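Local coordinates for extracellular protein containing a SCP domain (Bacillus anthracis, PDB 4IFA) that is of unknown function but is an extracellular protein that pairs a CAP-associated N-terminal domain with an SCP (CAP superfamily) domain and has been considered a vaccine candidate, at residues A[82-85]-A[91-94]; A[179-184]-A[295-300]. All coordinates share one frame; numbering follows the deposited sequence.

Following the chain from its N terminus, interaction 1 comes first: strands 80-84 and 92-97 fold back on each other as a beta hairpin, closing a short turn within the seven-stranded antiparallel sheet. Interaction 2 opens only later, at strand 176-183 of that same sheet, and closes at the start of helix 298-306, with 110 residues between its segments. The two loops therefore follow one another, neither enclosing nor crossing the other. Interaction 1 is local to the CAP-associated N-terminal region; interaction 2 ties that region to the SCP domain. They meet where Gln-93 NE2 packs 3.9 Å from Val-299 CG2, their centres about 13 Å apart.

Interaction 1: residues A[82-85]-A[91-94]; sequences WVYN and YVQF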
loop_
_atom_site.group_PDB
_atom_site.type_symbol
_atom_site.label_atom_id
_atom_site.label_comp_id
_atom_site.label_asym_id
_atom_site.label_seq_id
_atom_site.Cartn_x
_atom_site.Cartn_y
_atom_site.Cartn_z
ATOM N N TRP A 82 -9.856 -1.312 -8.137
ATOM C CA TRP A 82 -9.741 -2.044 -9.401
ATOM C C TRP A 82 -8.231 -2.306 -9.491
ATOM O O TRP A 82 -7.434 -1.366 -9.727
ATOM C CB TRP A 82 -10.220 -1.192 -10.576
ATOM C CG TRP A 82 -11.692 -0.995 -10.719
ATOM C CD1 TRP A 82 -12.629 -0.937 -9.733
ATOM C CD2 TRP A 82 -12.361 -0.708 -11.940
ATOM N NE1 TRP A 82 -13.879 -0.686 -10.289
ATOM C CE2 TRP A 82 -13.738 -0.550 -11.644
ATOM C CE3 TRP A 82 -11.935 -0.591 -13.268
ATOM C CZ2 TRP A 82 -14.694 -0.266 -12.635
ATOM C CZ3 TRP A 82 -12.889 -0.341 -14.253
ATOM C CH2 TRP A 82 -14.246 -0.150 -13.930
ATOM N N VAL A 83 -7.819 -3.562 -9.383
ATOM C CA VAL A 83 -6.406 -3.908 -9.263
ATOM C C VAL A 83 -5.871 -4.494 -10.559
ATOM O O VAL A 83 -6.412 -5.460 -11.079
ATOM C CB VAL A 83 -6.231 -4.968 -8.165
ATOM C CG1 VAL A 83 -4.780 -5.347 -7.979
ATOM C CG2 VAL A 83 -6.774 -4.422 -6.848
ATOM N N TYR A 84 -4.777 -3.922 -11.052
ATOM C CA TYR A 84 -4.054 -4.368 -12.237
ATOM C C TYR A 84 -2.692 -4.911 -11.791
ATOM O O TYR A 84 -1.699 -4.188 -11.782
ATOM C CB TYR A 84 -3.890 -3.196 -13.222
ATOM C CG TYR A 84 -5.223 -2.730 -13.763
ATOM C CD1 TYR A 84 -5.719 -3.203 -14.966
ATOM C CD2 TYR A 84 -6.009 -1.818 -13.045
ATOM C CE1 TYR A 84 -6.976 -2.803 -15.455
ATOM C CE2 TYR A 84 -7.257 -1.417 -13.508
ATOM C CZ TYR A 84 -7.722 -1.876 -14.720
ATOM O OH TYR A 84 -8.964 -1.464 -15.175
ATOM N N ASN A 85 -2.688 -6.190 -11.434
ATOM C CA ASN A 85 -1.484 -6.815 -10.841
ATOM C C ASN A 85 -0.875 -7.930 -11.665
ATOM O O ASN A 85 0.030 -8.589 -11.179
ATOM C CB ASN A 85 -1.830 -7.398 -9.459
ATOM C CG ASN A 85 -2.773 -8.574 -9.549
ATOM O OD1 ASN A 85 -3.445 -8.737 -10.563
ATOM N ND2 ASN A 85 -2.851 -9.407 -8.511
ATOM N N TYR A 91 2.318 -2.461 -12.093
ATOM C CA TYR A 91 1.295 -2.534 -11.039
ATOM C C TYR A 91 0.694 -1.205 -10.729
ATOM O O TYR A 91 1.398 -0.219 -10.434
ATOM C CB TYR A 91 1.895 -3.130 -9.732
ATOM C CG TYR A 91 0.890 -3.379 -8.633
ATOM C CD1 TYR A 91 0.494 -4.656 -8.341
ATOM C CD2 TYR A 91 0.301 -2.336 -7.945
ATOM C CE1 TYR A 91 -0.479 -4.915 -7.375
ATOM C CE2 TYR A 91 -0.692 -2.562 -6.984
ATOM C CZ TYR A 91 -1.079 -3.857 -6.713
ATOM O OH TYR A 91 -2.023 -4.121 -5.741
ATOM N N VAL A 92 -0.641 -1.162 -10.834
ATOM C CA VAL A 92 -1.416 -0.021 -10.427
ATOM C C VAL A 92 -2.781 -0.518 -9.951
ATOM O O VAL A 92 -3.276 -1.573 -10.400
ATOM C CB VAL A 92 -1.582 1.023 -11.552
ATOM C CG1 VAL A 92 -2.227 0.452 -12.767
ATOM C CG2 VAL A 92 -2.362 2.262 -11.067
ATOM N N GLN A 93 -3.335 0.203 -8.986
ATOM C CA GLN A 93 -4.714 -0.049 -8.535
ATOM C C GLN A 93 -5.410 1.290 -8.457
ATOM O O GLN A 93 -4.858 2.296 -7.998
ATOM C CB GLN A 93 -4.723 -0.799 -7.191
ATOM C CG GLN A 93 -3.964 -0.123 -6.070
ATOM C CD GLN A 93 -3.887 -0.972 -4.795
ATOM O OE1 GLN A 93 -3.432 -2.113 -4.856
ATOM N NE2 GLN A 93 -4.279 -0.413 -3.645
ATOM N N PHE A 94 -6.622 1.333 -9.006
ATOM C CA PHE A 94 -7.466 2.549 -9.086
ATOM C C PHE A 94 -8.650 2.406 -8.156
ATOM O O PHE A 94 -9.222 1.323 -8.040
ATOM C CB PHE A 94 -8.015 2.760 -10.504
ATOM C CG PHE A 94 -6.978 2.998 -11.574
ATOM C CD1 PHE A 94 -6.630 4.294 -11.941
ATOM C CD2 PHE A 94 -6.358 1.941 -12.226
ATOM C CE1 PHE A 94 -5.710 4.543 -12.952
ATOM C CE2 PHE A 94 -5.425 2.180 -13.249
ATOM C CZ PHE A 94 -5.100 3.481 -13.608
#
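Trp-82 and Phe-94 are joined by a reciprocal pair of backbone bonds: Trp-82 N reaches Phe-94 O at 2.7 Å, almost straight, and Phe-94 N returns to Trp-82 O at 2.9 Å. Two residues on, Tyr-84 N donates to Val-92 O (2.9 Å), while the return bond from Val-92 N to Tyr-84 O is weak at 3.3 Å. Between these antiparallel hydrogen-bonded pairs sits the non-hydrogen-bonded pair Val-83 and Gln-93, where Gln-93 CA sends a CA-H...O contact to Trp-82 O.

On the Val-83 side of the hairpin, Tyr-91 OH donates to Gln-93 OE1 at 2.6 Å, in the plane of the amide carbonyl. Val-83 CG1 lies 3.8 Å from that hydroxyl oxygen, Tyr-91 OH. With chi1 at -174° the Tyr-91 ring swings to the far side from its own backbone N and comes up against 82-85, its CE1 3.5 Å from CB of Asn-85, just past the end of strand 80-84. On the other side, the rings of Tyr-84 and Phe-94 have perpendicular planes, Tyr-84 CE2 being 3.7 Å from Phe-94 CD2.

Helix 59-66 packs against this second side, its Trp-66 meeting both rings edge-to-face. Strands 71-74 and 100-106 continue the sheet beyond the hairpin, while helix 210-234 lies against Tyr-91 and supplies Gln-223 to Gln-93 and Asp-226 to Asn-85.

Interaction 2: residues A[179-184]-A[295-300]; sequences GVRYMD and HSDGVA
Arg-181 reaches from strand 176-183 to Asp-297, the N-cap of helix 298-306, in an end-on bidentate salt bridge that joins the antiparallel sheet of the CAP-associated N-terminal region to the SCP domain. The side chain has a gap to span: the nearest CA atoms of the two segments, Arg-181 CA and Val-299 CA, are still 9.3 Å apart.

CB of Arg-181 points toward the helix start, and CG continues anti to the backbone N (chi1 -172°), carrying the chain away from the strand. On its way the side chain touches Tyr-105 of the neighbouring strand 100-106. The bend comes at chi3 (-63°), beyond which NE makes a weak hydrogen bond to Gln-167 of the adjacent strand 164-171.

From CZ the two terminal nitrogens divide the carboxylate between them. NH1 donates to Asp-297 OD2 at 2.9 Å, using the syn lone pair of that oxygen; NH2 donates to Asp-297 OD1 at 3.0 Å, again on the syn side. Guanidinium and carboxylate are nearly coplanar, their planes 25° apart, so the paired bonds restrain rotation of both groups. NH2 also hydrogen-bonds to Tyr-169 OH and touches Val-299, whose CG1 is 3.6 Å from Arg-181 NH2. Gln-191, at the end of helix 185-191, adds a second donor to Asp-297 OD2 and hydrogen-bonds to Ser-296 OG.

The charge of the arginine probably stabilises the carboxylate in its ionised form, and the N-terminal end of the helix would act in the same sense. Asp-297 OD1 serves both elements at once: besides Arg-181 NH2, it accepts the capping bond from Ala-300 N at 3.1 Å, met nearly along the oxygen's C-O axis.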
loop_
_atom_site.group_PDB
_atom_site.type_symbol
_atom_site.label_atom_id
_atom_site.label_comp_id
_atom_site.label_asym_id
_atom_site.label_seq_id
_atom_site.Cartn_x
_atom_site.Cartn_y
_atom_site.Cartn_z
ATOM N N GLY A 179 6.536 4.377 -4.485
ATOM C CA GLY A 179 5.095 4.351 -4.848
ATOM C C GLY A 179 4.517 5.729 -4.875
ATOM O O GLY A 179 5.099 6.657 -4.303
ATOM N N VAL A 180 3.375 5.880 -5.578
ATOM C CA VAL A 180 2.692 7.174 -5.627
ATOM C C VAL A 180 1.204 6.886 -5.411
ATOM O O VAL A 180 0.616 6.086 -6.139
ATOM C CB VAL A 180 2.869 7.886 -6.981
ATOM C CG1 VAL A 180 2.085 9.187 -7.020
ATOM C CG2 VAL A 180 4.375 8.166 -7.249
ATOM N N ARG A 181 0.617 7.554 -4.411
ATOM C CA ARG A 181 -0.821 7.477 -4.163
ATOM C C ARG A 181 -1.467 8.791 -4.537
ATOM O O ARG A 181 -1.329 9.763 -3.830
ATOM C CB ARG A 181 -1.141 7.100 -2.699
ATOM C CG ARG A 181 -2.609 6.826 -2.468
ATOM C CD ARG A 181 -2.974 6.972 -1.006
ATOM N NE ARG A 181 -2.323 6.046 -0.075
ATOM C CZ ARG A 181 -2.807 4.885 0.366
ATOM N NH1 ARG A 181 -3.922 4.386 -0.089
ATOM N NH2 ARG A 181 -2.123 4.191 1.271
ATOM N N TYR A 182 -2.231 8.810 -5.636
ATOM C CA TYR A 182 -2.960 9.975 -6.045
ATOM C C TYR A 182 -4.311 9.957 -5.332
ATOM O O TYR A 182 -4.907 8.890 -5.203
ATOM C CB TYR A 182 -3.242 9.944 -7.539
ATOM C CG TYR A 182 -1.977 9.983 -8.386
ATOM C CD1 TYR A 182 -1.187 11.111 -8.419
ATOM C CD2 TYR A 182 -1.608 8.908 -9.191
ATOM C CE1 TYR A 182 -0.022 11.164 -9.199
ATOM C CE2 TYR A 182 -0.492 8.958 -9.982
ATOM C CZ TYR A 182 0.295 10.085 -10.012
ATOM O OH TYR A 182 1.424 10.111 -10.809
HETATM N N MSE A 183 -4.734 11.120 -4.855
HETATM C CA MSE A 183 -6.027 11.244 -4.172
HETATM C C MSE A 183 -6.705 12.542 -4.473
HETATM O O MSE A 183 -6.044 13.571 -4.521
HETATM C CB MSE A 183 -5.798 11.221 -2.658
HETATM C CG MSE A 183 -5.225 9.936 -2.105
HETATM SE SE MSE A 183 -4.865 10.056 -0.138
HETATM C CE MSE A 183 -3.207 11.003 -0.296
ATOM N N ASP A 184 -8.021 12.515 -4.675
ATOM C CA ASP A 184 -8.795 13.753 -4.756
ATOM C C ASP A 184 -8.966 14.287 -3.305
ATOM O O ASP A 184 -8.547 13.637 -2.327
ATOM C CB ASP A 184 -10.135 13.566 -5.534
ATOM C CG ASP A 184 -11.117 12.610 -4.868
ATOM O OD1 ASP A 184 -10.876 12.094 -3.752
ATOM O OD2 ASP A 184 -12.177 12.371 -5.492
ATOM N N HIS A 295 -2.718 1.748 10.679
ATOM C CA HIS A 295 -2.467 2.332 9.360
ATOM C C HIS A 295 -3.795 2.329 8.584
ATOM O O HIS A 295 -4.616 1.414 8.753
ATOM C CB HIS A 295 -1.377 1.581 8.618
ATOM C CG HIS A 295 -0.093 1.505 9.387
ATOM N ND1 HIS A 295 0.065 0.696 10.503
ATOM C CD2 HIS A 295 1.074 2.158 9.219
ATOM C CE1 HIS A 295 1.298 0.834 10.952
ATOM N NE2 HIS A 295 1.925 1.733 10.195
ATOM N N SER A 296 -3.958 3.285 7.673
ATOM C CA SER A 296 -5.224 3.408 6.929
ATOM C C SER A 296 -5.595 2.209 6.101
ATOM O O SER A 296 -6.768 1.870 6.012
ATOM C CB SER A 296 -5.211 4.633 6.011
ATOM O OG SER A 296 -4.106 4.586 5.085
ATOM N N ASP A 297 -4.605 1.590 5.470
ATOM C CA ASP A 297 -4.795 0.432 4.631
ATOM C C ASP A 297 -3.520 -0.374 4.493
ATOM O O ASP A 297 -2.503 -0.038 5.102
ATOM C CB ASP A 297 -5.437 0.810 3.272
ATOM C CG ASP A 297 -4.551 1.734 2.388
ATOM O OD1 ASP A 297 -3.342 1.877 2.682
ATOM O OD2 ASP A 297 -5.099 2.246 1.390
ATOM N N GLY A 298 -3.575 -1.459 3.725
ATOM C CA GLY A 298 -2.436 -2.357 3.571
ATOM C C GLY A 298 -1.243 -1.694 2.945
ATOM O O GLY A 298 -0.096 -1.967 3.353
ATOM N N VAL A 299 -1.462 -0.862 1.932
ATOM C CA VAL A 299 -0.406 -0.075 1.291
ATOM C C VAL A 299 0.350 0.724 2.342
ATOM O O VAL A 299 1.585 0.695 2.390
ATOM C CB VAL A 299 -0.983 0.848 0.201
ATOM C CG1 VAL A 299 0.081 1.865 -0.261
ATOM C CG2 VAL A 299 -1.511 0.016 -0.968
ATOM N N ALA A 300 -0.370 1.407 3.234
ATOM C CA ALA A 300 0.263 2.205 4.271
ATOM C C ALA A 300 1.011 1.357 5.277
ATOM O O ALA A 300 2.161 1.682 5.680
ATOM C CB ALA A 300 -0.797 3.086 4.985
#